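Possible prolidase (Bifidobacterium longum NCC2705, PDB 2P9B) probably hydrolyses carbon-nitrogen bonds other than peptide bonds, as a likely metal-dependent amidohydrolase. Local coordinates at residues Gly244-Ser249 / Ile264-Val269; Leu291-Ser296 / Ser328-Ala333; Ile340-Asp345 / Arg358-Leu363. All coordinates share one frame; numbering follows the deposited sequence.

Interaction 1: Gly244-Ser249 / Ile264-Val269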
loop_
_atom_site.group_PDB
_atom_site.type_symbol
_atom_site.label_atom_id
_atom_site.label_comp_id
_atom_site.label_asym_id
_atom_site.label_seq_id
_atom_site.Cartn_x
_atom_site.Cartn_y
_atom_site.Cartn_z
ATOM N N GLY A 244 11.100 -4.157 2.556
ATOM C CA GLY A 244 10.106 -5.073 2.042
ATOM C C GLY A 244 10.806 -6.039 1.115
ATOM O O GLY A 244 11.773 -5.678 0.439
ATOM N N ALA A 245 10.344 -7.283 1.096
ATOM C CA ALA A 245 10.948 -8.274 0.228
ATOM C C ALA A 245 9.844 -8.984 -0.522
ATOM O O ALA A 245 8.853 -9.409 0.062
ATOM C CB ALA A 245 11.751 -9.276 1.042
ATOM N N HIS A 246 10.012 -9.079 -1.827
ATOM C CA HIS A 246 9.043 -9.762 -2.649
ATOM C C HIS A 246 9.484 -11.227 -2.643
ATOM O O HIS A 246 10.626 -11.546 -2.966
ATOM C CB HIS A 246 9.046 -9.113 -4.039
ATOM C CG HIS A 246 9.307 -10.054 -5.167
ATOM N ND1 HIS A 246 8.392 -10.999 -5.577
ATOM C CD2 HIS A 246 10.358 -10.150 -6.016
ATOM C CE1 HIS A 246 8.867 -11.633 -6.634
ATOM N NE2 HIS A 246 10.057 -11.139 -6.922
ATOM N N ALA A 247 8.585 -12.106 -2.210
ATOM C CA ALA A 247 8.886 -13.531 -2.139
ATOM C C ALA A 247 7.613 -14.319 -2.407
ATOM O O ALA A 247 6.578 -14.054 -1.797
ATOM C CB ALA A 247 9.439 -13.877 -0.765
ATOM N N GLN A 248 7.691 -15.277 -3.327
ATOM C CA GLN A 248 6.536 -16.101 -3.669
ATOM C C GLN A 248 6.756 -17.595 -3.418
ATOM O O GLN A 248 6.163 -18.445 -4.083
ATOM C CB GLN A 248 6.111 -15.863 -5.130
ATOM C CG GLN A 248 7.240 -15.656 -6.147
ATOM C CD GLN A 248 8.075 -16.905 -6.403
ATOM O OE1 GLN A 248 8.097 -17.441 -7.518
ATOM N NE2 GLN A 248 8.775 -17.362 -5.380
ATOM N N SER A 249 7.602 -17.902 -2.440
ATOM C CA SER A 249 7.894 -19.285 -2.086
ATOM C C SER A 249 8.238 -19.342 -0.607
ATOM O O SER A 249 8.782 -18.392 -0.053
ATOM C CB SER A 249 9.080 -19.811 -2.894
ATOM O OG SER A 249 10.290 -19.190 -2.485
ATOM N N ILE A 264 6.599 -8.713 3.903
ATOM C CA ILE A 264 6.724 -9.734 2.876
ATOM C C ILE A 264 5.644 -9.418 1.845
ATOM O O ILE A 264 4.471 -9.300 2.203
ATOM C CB ILE A 264 6.451 -11.144 3.441
ATOM C CG1 ILE A 264 7.490 -11.496 4.512
ATOM C CG2 ILE A 264 6.447 -12.168 2.303
ATOM C CD1 ILE A 264 8.918 -11.602 4.003
ATOM N N GLU A 265 6.041 -9.258 0.584
ATOM C CA GLU A 265 5.087 -8.979 -0.487
ATOM C C GLU A 265 4.789 -10.263 -1.247
ATOM O O GLU A 265 5.702 -11.013 -1.589
ATOM C CB GLU A 265 5.622 -7.934 -1.470
ATOM C CG GLU A 265 5.460 -6.498 -1.000
ATOM C CD GLU A 265 6.306 -6.192 0.204
ATOM O OE1 GLU A 265 7.526 -6.456 0.138
ATOM O OE2 GLU A 265 5.761 -5.685 1.207
ATOM N N HIS A 266 3.503 -10.481 -1.511
ATOM C CA HIS A 266 2.989 -11.664 -2.204
ATOM C C HIS A 266 2.907 -12.801 -1.190
ATOM O O HIS A 266 1.829 -13.130 -0.701
ATOM C CB HIS A 266 3.885 -12.051 -3.385
ATOM C CG HIS A 266 3.873 -11.055 -4.505
ATOM N ND1 HIS A 266 4.378 -9.779 -4.374
ATOM C CD2 HIS A 266 3.416 -11.149 -5.775
ATOM C CE1 HIS A 266 4.233 -9.130 -5.516
ATOM N NE2 HIS A 266 3.651 -9.939 -6.383
ATOM N N GLY A 267 4.048 -13.396 -0.869
ATOM C CA GLY A 267 4.049 -14.463 0.114
ATOM C C GLY A 267 3.811 -15.852 -0.441
ATOM O O GLY A 267 3.775 -16.056 -1.652
ATOM N N SER A 268 3.634 -16.807 0.461
ATOM C CA SER A 268 3.426 -18.197 0.076
ATOM C C SER A 268 2.636 -18.899 1.162
ATOM O O SER A 268 2.238 -18.281 2.145
ATOM C CB SER A 268 4.776 -18.891 -0.059
ATOM O OG SER A 268 5.423 -18.949 1.206
ATOM N N VAL A 269 2.420 -20.198 0.987
ATOM C CA VAL A 269 1.714 -20.963 1.998
ATOM C C VAL A 269 2.626 -20.955 3.228
ATOM O O VAL A 269 3.854 -20.946 3.099
ATOM C CB VAL A 269 1.449 -22.409 1.517
ATOM C CG1 VAL A 269 2.759 -23.098 1.188
ATOM C CG2 VAL A 269 0.678 -23.176 2.585
#
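Ala-245 O receives the backbone N-H of Glu-265 at 2.9 Å, and the bond opens a short parallel pairing that illustrates how neighbouring barrel strands lock together. Next along, Ala-247 N donates to Glu-265 O at 3.1 Å, so Glu-265 is gripped through both its N and its O. The third bond, Gly-267 N to Ala-247 O at 2.8 Å, is bent to 134° at the hydrogen, just past the corner the chain turns at Glu-265. Gly-267 takes backbone angles at which a side chain would jam against the preceding carbonyl.

Packing is close around the carboxylate of Glu-265. Its chain bends at chi2 (67°), and OE1 lies 3.4 Å from Gly-244 C; a CB on Gly-244 would collide with that oxygen. Salt bridges to Lys-203 and Arg-133, together with a hydrogen bond between Thr-263 OG1 and OE2, hold the buried charge. The serines at the other end are buried and close as well: Ser-268 lays CB and OG against the backbone of Ser-249, OG 3.4 Å from Ser-249 C, and the same OG donates to Val-269 O. Ser-249 OG caps Gly-252 N, at the start of helix 250-259.

The two segments form a beta-alpha-beta crossover of the TIM-barrel fold, with helix 250-259 as the connection. Ala-245 and Ile-264 share the face that this helix covers through Ser-256, whereas His-246 and Glu-265 share the other.

On that second face the contact slackens around His-246, which remains partly open to solvent. Its ring turns an edge toward the face of His-266, the centroids 5.6 Å apart and the planes at 65°. Their ND1 atoms stand 4.4 Å from each other, and His-246 ND1, although buried by the contact, has no hydrogen-bonding partner in the model.

Interaction 2: Leu291-Ser296 / Ser328-Ala333; sequences LIPTLS and SGARQA
Leu-291 and Pro-293 carry the apolar part of this contact, meeting the small residues along one side of helix 313-335. The leucine CG is anti to the backbone N (chi1 174°), and from it the CD2 methyl does all the touching: it lies 3.7 Å from Ala-333 CB and 4.1 Å from Ala-330 CA. One turn of helix separates the glycine carbonyl it also approaches, Gly-329 O at 4.1 Å from Leu-291 CD2, from Ala-333. Pro-293 adds two ring carbons, CG at 3.8 Å and CB at 4.1 Å from Ala-330 CB.

Polar interactions stay within each partner or lead elsewhere. Thr-294 OG1 folds back to donate to Pro-293 O at 2.6 Å, approaching from above the carbonyl plane. The helix keeps its own backbone bonds, such as Ala-333 N to Gly-329 O at 2.9 Å. Gln-332 OE1 is bonded to Leu-270 N.

The backbone of strand 290-292 is likewise engaged with its neighbours in the barrel. While Leu-291 faces the helix, Ile-292 touches Glu-265 and Ala-76 instead. This is the usual layering of a TIM barrel, with helices packed outside the strands.

No hydrogen bond crosses between the two segments, and the buried surface is modest, 148 Å². The chemistry thus implies a small apolar join, in which the short side chains of two alanines meet the leucine and the proline, held by dispersion and by exclusion of water rather than by directed bonds.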
loop_
_atom_site.group_PDB
_atom_site.type_symbol
_atom_site.label_atom_id
_atom_site.label_comp_id
_atom_site.label_asym_id
_atom_site.label_seq_id
_atom_site.Cartn_x
_atom_site.Cartn_y
_atom_site.Cartn_z
ATOM N N LEU A 291 2.591 -9.027 6.434
ATOM C CA LEU A 291 2.363 -9.623 5.122
ATOM C C LEU A 291 1.514 -8.696 4.253
ATOM O O LEU A 291 0.512 -8.158 4.718
ATOM C CB LEU A 291 1.640 -10.961 5.284
ATOM C CG LEU A 291 1.189 -11.661 3.998
ATOM C CD1 LEU A 291 2.396 -12.102 3.189
ATOM C CD2 LEU A 291 0.331 -12.855 4.348
ATOM N N ILE A 292 1.925 -8.503 2.998
ATOM C CA ILE A 292 1.176 -7.677 2.042
ATOM C C ILE A 292 0.890 -8.635 0.877
ATOM O O ILE A 292 1.648 -8.694 -0.085
ATOM C CB ILE A 292 2.014 -6.479 1.509
ATOM C CG1 ILE A 292 2.657 -5.712 2.672
ATOM C CG2 ILE A 292 1.105 -5.507 0.735
ATOM C CD1 ILE A 292 1.670 -5.039 3.587
ATOM N N PRO A 293 -0.213 -9.400 0.955
ATOM C CA PRO A 293 -0.581 -10.367 -0.088
ATOM C C PRO A 293 -0.571 -9.895 -1.537
ATOM O O PRO A 293 -0.212 -10.660 -2.431
ATOM C CB PRO A 293 -1.971 -10.837 0.345
ATOM C CG PRO A 293 -1.936 -10.683 1.833
ATOM C CD PRO A 293 -1.259 -9.338 1.992
ATOM N N THR A 294 -0.971 -8.649 -1.772
ATOM C CA THR A 294 -1.033 -8.103 -3.128
ATOM C C THR A 294 -1.769 -9.065 -4.066
ATOM O O THR A 294 -1.297 -9.375 -5.161
ATOM C CB THR A 294 0.379 -7.814 -3.700
ATOM O OG1 THR A 294 1.037 -9.045 -4.014
ATOM C CG2 THR A 294 1.219 -7.062 -2.683
ATOM N N LEU A 295 -2.941 -9.519 -3.631
ATOM C CA LEU A 295 -3.734 -10.446 -4.428
ATOM C C LEU A 295 -4.079 -9.865 -5.794
ATOM O O LEU A 295 -4.185 -10.595 -6.776
ATOM C CB LEU A 295 -5.016 -10.826 -3.686
ATOM C CG LEU A 295 -4.787 -11.531 -2.343
ATOM C CD1 LEU A 295 -6.123 -11.908 -1.728
ATOM C CD2 LEU A 295 -3.931 -12.771 -2.552
ATOM N N SER A 296 -4.252 -8.550 -5.852
ATOM C CA SER A 296 -4.566 -7.874 -7.108
ATOM C C SER A 296 -3.526 -8.123 -8.197
ATOM O O SER A 296 -3.839 -8.060 -9.389
ATOM C CB SER A 296 -4.673 -6.362 -6.885
ATOM O OG SER A 296 -5.814 -6.024 -6.134
ATOM N N SER A 328 -3.700 -18.995 -0.017
ATOM C CA SER A 328 -3.689 -19.845 1.161
ATOM C C SER A 328 -2.920 -19.177 2.303
ATOM O O SER A 328 -3.381 -19.169 3.443
ATOM C CB SER A 328 -3.064 -21.200 0.823
ATOM O OG SER A 328 -3.180 -22.091 1.923
ATOM N N GLY A 329 -1.757 -18.608 1.990
ATOM C CA GLY A 329 -0.960 -17.950 3.009
ATOM C C GLY A 329 -1.648 -16.755 3.650
ATOM O O GLY A 329 -1.489 -16.512 4.841
ATOM N N ALA A 330 -2.412 -16.002 2.864
ATOM C CA ALA A 330 -3.112 -14.841 3.400
ATOM C C ALA A 330 -4.200 -15.302 4.361
ATOM O O ALA A 330 -4.428 -14.690 5.399
ATOM C CB ALA A 330 -3.726 -14.023 2.262
ATOM N N ARG A 331 -4.872 -16.390 4.008
ATOM C CA ARG A 331 -5.932 -16.924 4.852
ATOM C C ARG A 331 -5.329 -17.418 6.158
ATOM O O ARG A 331 -5.870 -17.174 7.238
ATOM C CB ARG A 331 -6.638 -18.083 4.145
ATOM C CG ARG A 331 -7.877 -18.583 4.866
ATOM C CD ARG A 331 -8.209 -20.007 4.446
ATOM N NE ARG A 331 -7.207 -20.955 4.927
ATOM C CZ ARG A 331 -6.997 -21.226 6.213
ATOM N NH1 ARG A 331 -7.721 -20.624 7.148
ATOM N NH2 ARG A 331 -6.060 -22.094 6.565
ATOM N N GLN A 332 -4.205 -18.116 6.056
ATOM C CA GLN A 332 -3.538 -18.639 7.239
ATOM C C GLN A 332 -3.095 -17.489 8.129
ATOM O O GLN A 332 -3.320 -17.504 9.336
ATOM C CB GLN A 332 -2.326 -19.473 6.833
ATOM C CG GLN A 332 -2.686 -20.693 6.013
ATOM C CD GLN A 332 -1.469 -21.405 5.484
ATOM O OE1 GLN A 332 -0.565 -20.778 4.939
ATOM N NE2 GLN A 332 -1.444 -22.728 5.626
ATOM N N ALA A 333 -2.466 -16.488 7.523
ATOM C CA ALA A 333 -1.996 -15.328 8.268
ATOM C C ALA A 333 -3.162 -14.650 8.991
ATOM O O ALA A 333 -3.039 -14.251 10.150
ATOM C CB ALA A 333 -1.308 -14.341 7.319
#

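Interaction 3: Ile340-Asp345 / Arg358-Leu363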
loop_
_atom_site.group_PDB
_atom_site.type_symbol
_atom_site.label_atom_id
_atom_site.label_comp_id
_atom_site.label_asym_id
_atom_site.label_seq_id
_atom_site.Cartn_x
_atom_site.Cartn_y
_atom_site.Cartn_z
ATOM N N ILE A 340 -1.472 -7.837 8.555
ATOM C CA ILE A 340 -1.677 -7.975 7.116
ATOM C C ILE A 340 -2.122 -6.652 6.524
ATOM O O ILE A 340 -3.117 -6.080 6.960
ATOM C CB ILE A 340 -2.762 -9.024 6.812
ATOM C CG1 ILE A 340 -2.386 -10.350 7.481
ATOM C CG2 ILE A 340 -2.932 -9.173 5.302
ATOM C CD1 ILE A 340 -3.451 -11.418 7.389
ATOM N N GLY A 341 -1.396 -6.187 5.515
ATOM C CA GLY A 341 -1.737 -4.917 4.906
ATOM C C GLY A 341 -2.344 -5.014 3.525
ATOM O O GLY A 341 -2.596 -6.098 3.005
ATOM N N VAL A 342 -2.580 -3.849 2.934
ATOM C CA VAL A 342 -3.166 -3.747 1.605
ATOM C C VAL A 342 -2.175 -3.078 0.655
ATOM O O VAL A 342 -1.742 -1.945 0.876
ATOM C CB VAL A 342 -4.475 -2.920 1.652
ATOM C CG1 VAL A 342 -4.903 -2.522 0.253
ATOM C CG2 VAL A 342 -5.574 -3.739 2.320
ATOM N N GLY A 343 -1.816 -3.806 -0.395
ATOM C CA GLY A 343 -0.896 -3.307 -1.403
ATOM C C GLY A 343 -1.355 -3.995 -2.671
ATOM O O GLY A 343 -1.974 -5.053 -2.583
ATOM N N THR A 344 -1.071 -3.430 -3.842
ATOM C CA THR A 344 -1.549 -4.066 -5.066
ATOM C C THR A 344 -0.548 -4.260 -6.195
ATOM O O THR A 344 -0.846 -4.960 -7.157
ATOM C CB THR A 344 -2.729 -3.287 -5.657
ATOM O OG1 THR A 344 -2.288 -1.981 -6.044
ATOM C CG2 THR A 344 -3.848 -3.169 -4.637
ATOM N N ASP A 345 0.621 -3.637 -6.080
ATOM C CA ASP A 345 1.659 -3.709 -7.111
ATOM C C ASP A 345 1.180 -2.952 -8.358
ATOM O O ASP A 345 1.195 -3.488 -9.465
ATOM C CB ASP A 345 1.972 -5.167 -7.477
ATOM C CG ASP A 345 3.400 -5.353 -7.971
ATOM O OD1 ASP A 345 4.047 -4.346 -8.322
ATOM O OD2 ASP A 345 3.877 -6.509 -8.010
ATOM N N ARG A 358 -10.059 -2.619 -4.984
ATOM C CA ARG A 358 -10.249 -4.015 -5.362
ATOM C C ARG A 358 -9.549 -4.970 -4.402
ATOM O O ARG A 358 -10.038 -6.074 -4.155
ATOM C CB ARG A 358 -9.734 -4.253 -6.787
ATOM C CG ARG A 358 -9.870 -5.697 -7.262
ATOM C CD ARG A 358 -11.312 -6.036 -7.616
ATOM N NE ARG A 358 -11.705 -5.423 -8.881
ATOM C CZ ARG A 358 -12.884 -5.602 -9.466
ATOM N NH1 ARG A 358 -13.799 -6.376 -8.897
ATOM N NH2 ARG A 358 -13.141 -5.022 -10.629
ATOM N N GLU A 359 -8.413 -4.550 -3.854
ATOM C CA GLU A 359 -7.661 -5.412 -2.935
ATOM C C GLU A 359 -8.473 -5.757 -1.694
ATOM O O GLU A 359 -8.357 -6.862 -1.156
ATOM C CB GLU A 359 -6.338 -4.742 -2.523
ATOM C CG GLU A 359 -5.386 -5.637 -1.700
ATOM C CD GLU A 359 -4.851 -6.857 -2.463
ATOM O OE1 GLU A 359 -4.984 -6.919 -3.703
ATOM O OE2 GLU A 359 -4.283 -7.757 -1.808
ATOM N N LEU A 360 -9.292 -4.818 -1.234
ATOM C CA LEU A 360 -10.107 -5.082 -0.050
ATOM C C LEU A 360 -11.165 -6.130 -0.374
ATOM O O LEU A 360 -11.448 -7.007 0.440
ATOM C CB LEU A 360 -10.776 -3.801 0.457
ATOM C CG LEU A 360 -9.866 -2.797 1.170
ATOM C CD1 LEU A 360 -8.979 -2.079 0.164
ATOM C CD2 LEU A 360 -10.716 -1.800 1.930
ATOM N N GLU A 361 -11.745 -6.042 -1.567
ATOM C CA GLU A 361 -12.757 -7.017 -1.958
ATOM C C GLU A 361 -12.138 -8.399 -2.078
ATOM O O GLU A 361 -12.774 -9.403 -1.748
ATOM C CB GLU A 361 -13.418 -6.621 -3.283
ATOM C CG GLU A 361 -14.503 -5.570 -3.108
ATOM C CD GLU A 361 -15.633 -5.701 -4.119
ATOM O OE1 GLU A 361 -16.692 -5.074 -3.897
ATOM O OE2 GLU A 361 -15.467 -6.418 -5.131
ATOM N N LEU A 362 -10.891 -8.444 -2.541
ATOM C CA LEU A 362 -10.185 -9.706 -2.699
ATOM C C LEU A 362 -9.807 -10.328 -1.354
ATOM O O LEU A 362 -9.826 -11.545 -1.215
ATOM C CB LEU A 362 -8.933 -9.518 -3.565
ATOM C CG LEU A 362 -9.191 -9.103 -5.020
ATOM C CD1 LEU A 362 -7.868 -8.893 -5.737
ATOM C CD2 LEU A 362 -10.015 -10.170 -5.733
ATOM N N LEU A 363 -9.458 -9.504 -0.366
ATOM C CA LEU A 363 -9.112 -10.037 0.950
ATOM C C LEU A 363 -10.357 -10.660 1.583
ATOM O O LEU A 363 -10.275 -11.638 2.327
ATOM C CB LEU A 363 -8.552 -8.936 1.854
ATOM C CG LEU A 363 -7.140 -8.452 1.493
ATOM C CD1 LEU A 363 -6.779 -7.251 2.352
ATOM C CD2 LEU A 363 -6.129 -9.572 1.698
HETATM O O HOH W 1 -2.511 -6.697 -0.008
#
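At the closing seam of the TIM barrel, where the chain lies between strands 290-292 and 68-78, Val-342 and Thr-344 pack against Glu-359 of helix 356-367. The backbone of Val-342 is bonded to Ala-76 of strand 68-78.

The apolar part rests on the two branches of Val-342. CG1, anti to the backbone N (chi1 166°), lies 3.7 Å from Glu-359 CG and 4.1 Å from Leu-360 CD1, while CG2 meets Leu-363 CD1 at 3.7 Å, these two side chains crossing obliquely. Thr-344 slides past Glu-359 in the opposite direction, its CG2 3.6 Å from Glu-359 CB. The threonine hydroxyl is bonded to Asn-75.

Glu-359 bends at chi2 (65°), and its CD comes within 3.4 Å of Gly-343 O. One water mediates between backbone and carboxylate: it accepts from Gly-343 N at 3.0 Å and lies 2.7 Å from Glu-359 OE2 and 3.1 Å from Gly-341 O. Further acceptors outside the two segments compete for its protons. Ser-296 OG bonds to OE1 and Leu-295 N to OE2; the nearby start of helix 295-303 probably favours the negative charge. Replacing Glu-359 by an alanine would probably leave the water, Ser-296 OG and Leu-295 N without their carboxylate partner and open a gap beside Val-342 CG1.

The segment ends at Asp-345, which with His-77 and His-79 faces one vacant point, a possible empty metal site. An aspartate at the end of the chain segment in the place of the last barrel strand, close to histidines at the end of strand 68-78, is consistent with the metal site typical of the amidohydrolase fold.

From the N terminus, interaction 1 comes first: strand 243-247 leads through helix 250-259 to 264-269, closing a short loop between adjacent strands. Interaction 2 then closes a longer, mostly helical loop, bringing 328-333 of helix 313-335 back onto strand 290-292. Interaction 3 follows, folding helix 356-367 over 340-345. The three are in series, neither nested nor crossing, yet they adjoin in space. Ile-264 and His-266 join interaction 1 to Ile-292 by probable backbone hydrogen bonds, and Leu-291 O probably does the same with Gly-341 N. Side by side, they tie consecutive barrel strands and outer helices into one wall, with His-266 packing against Asp-345.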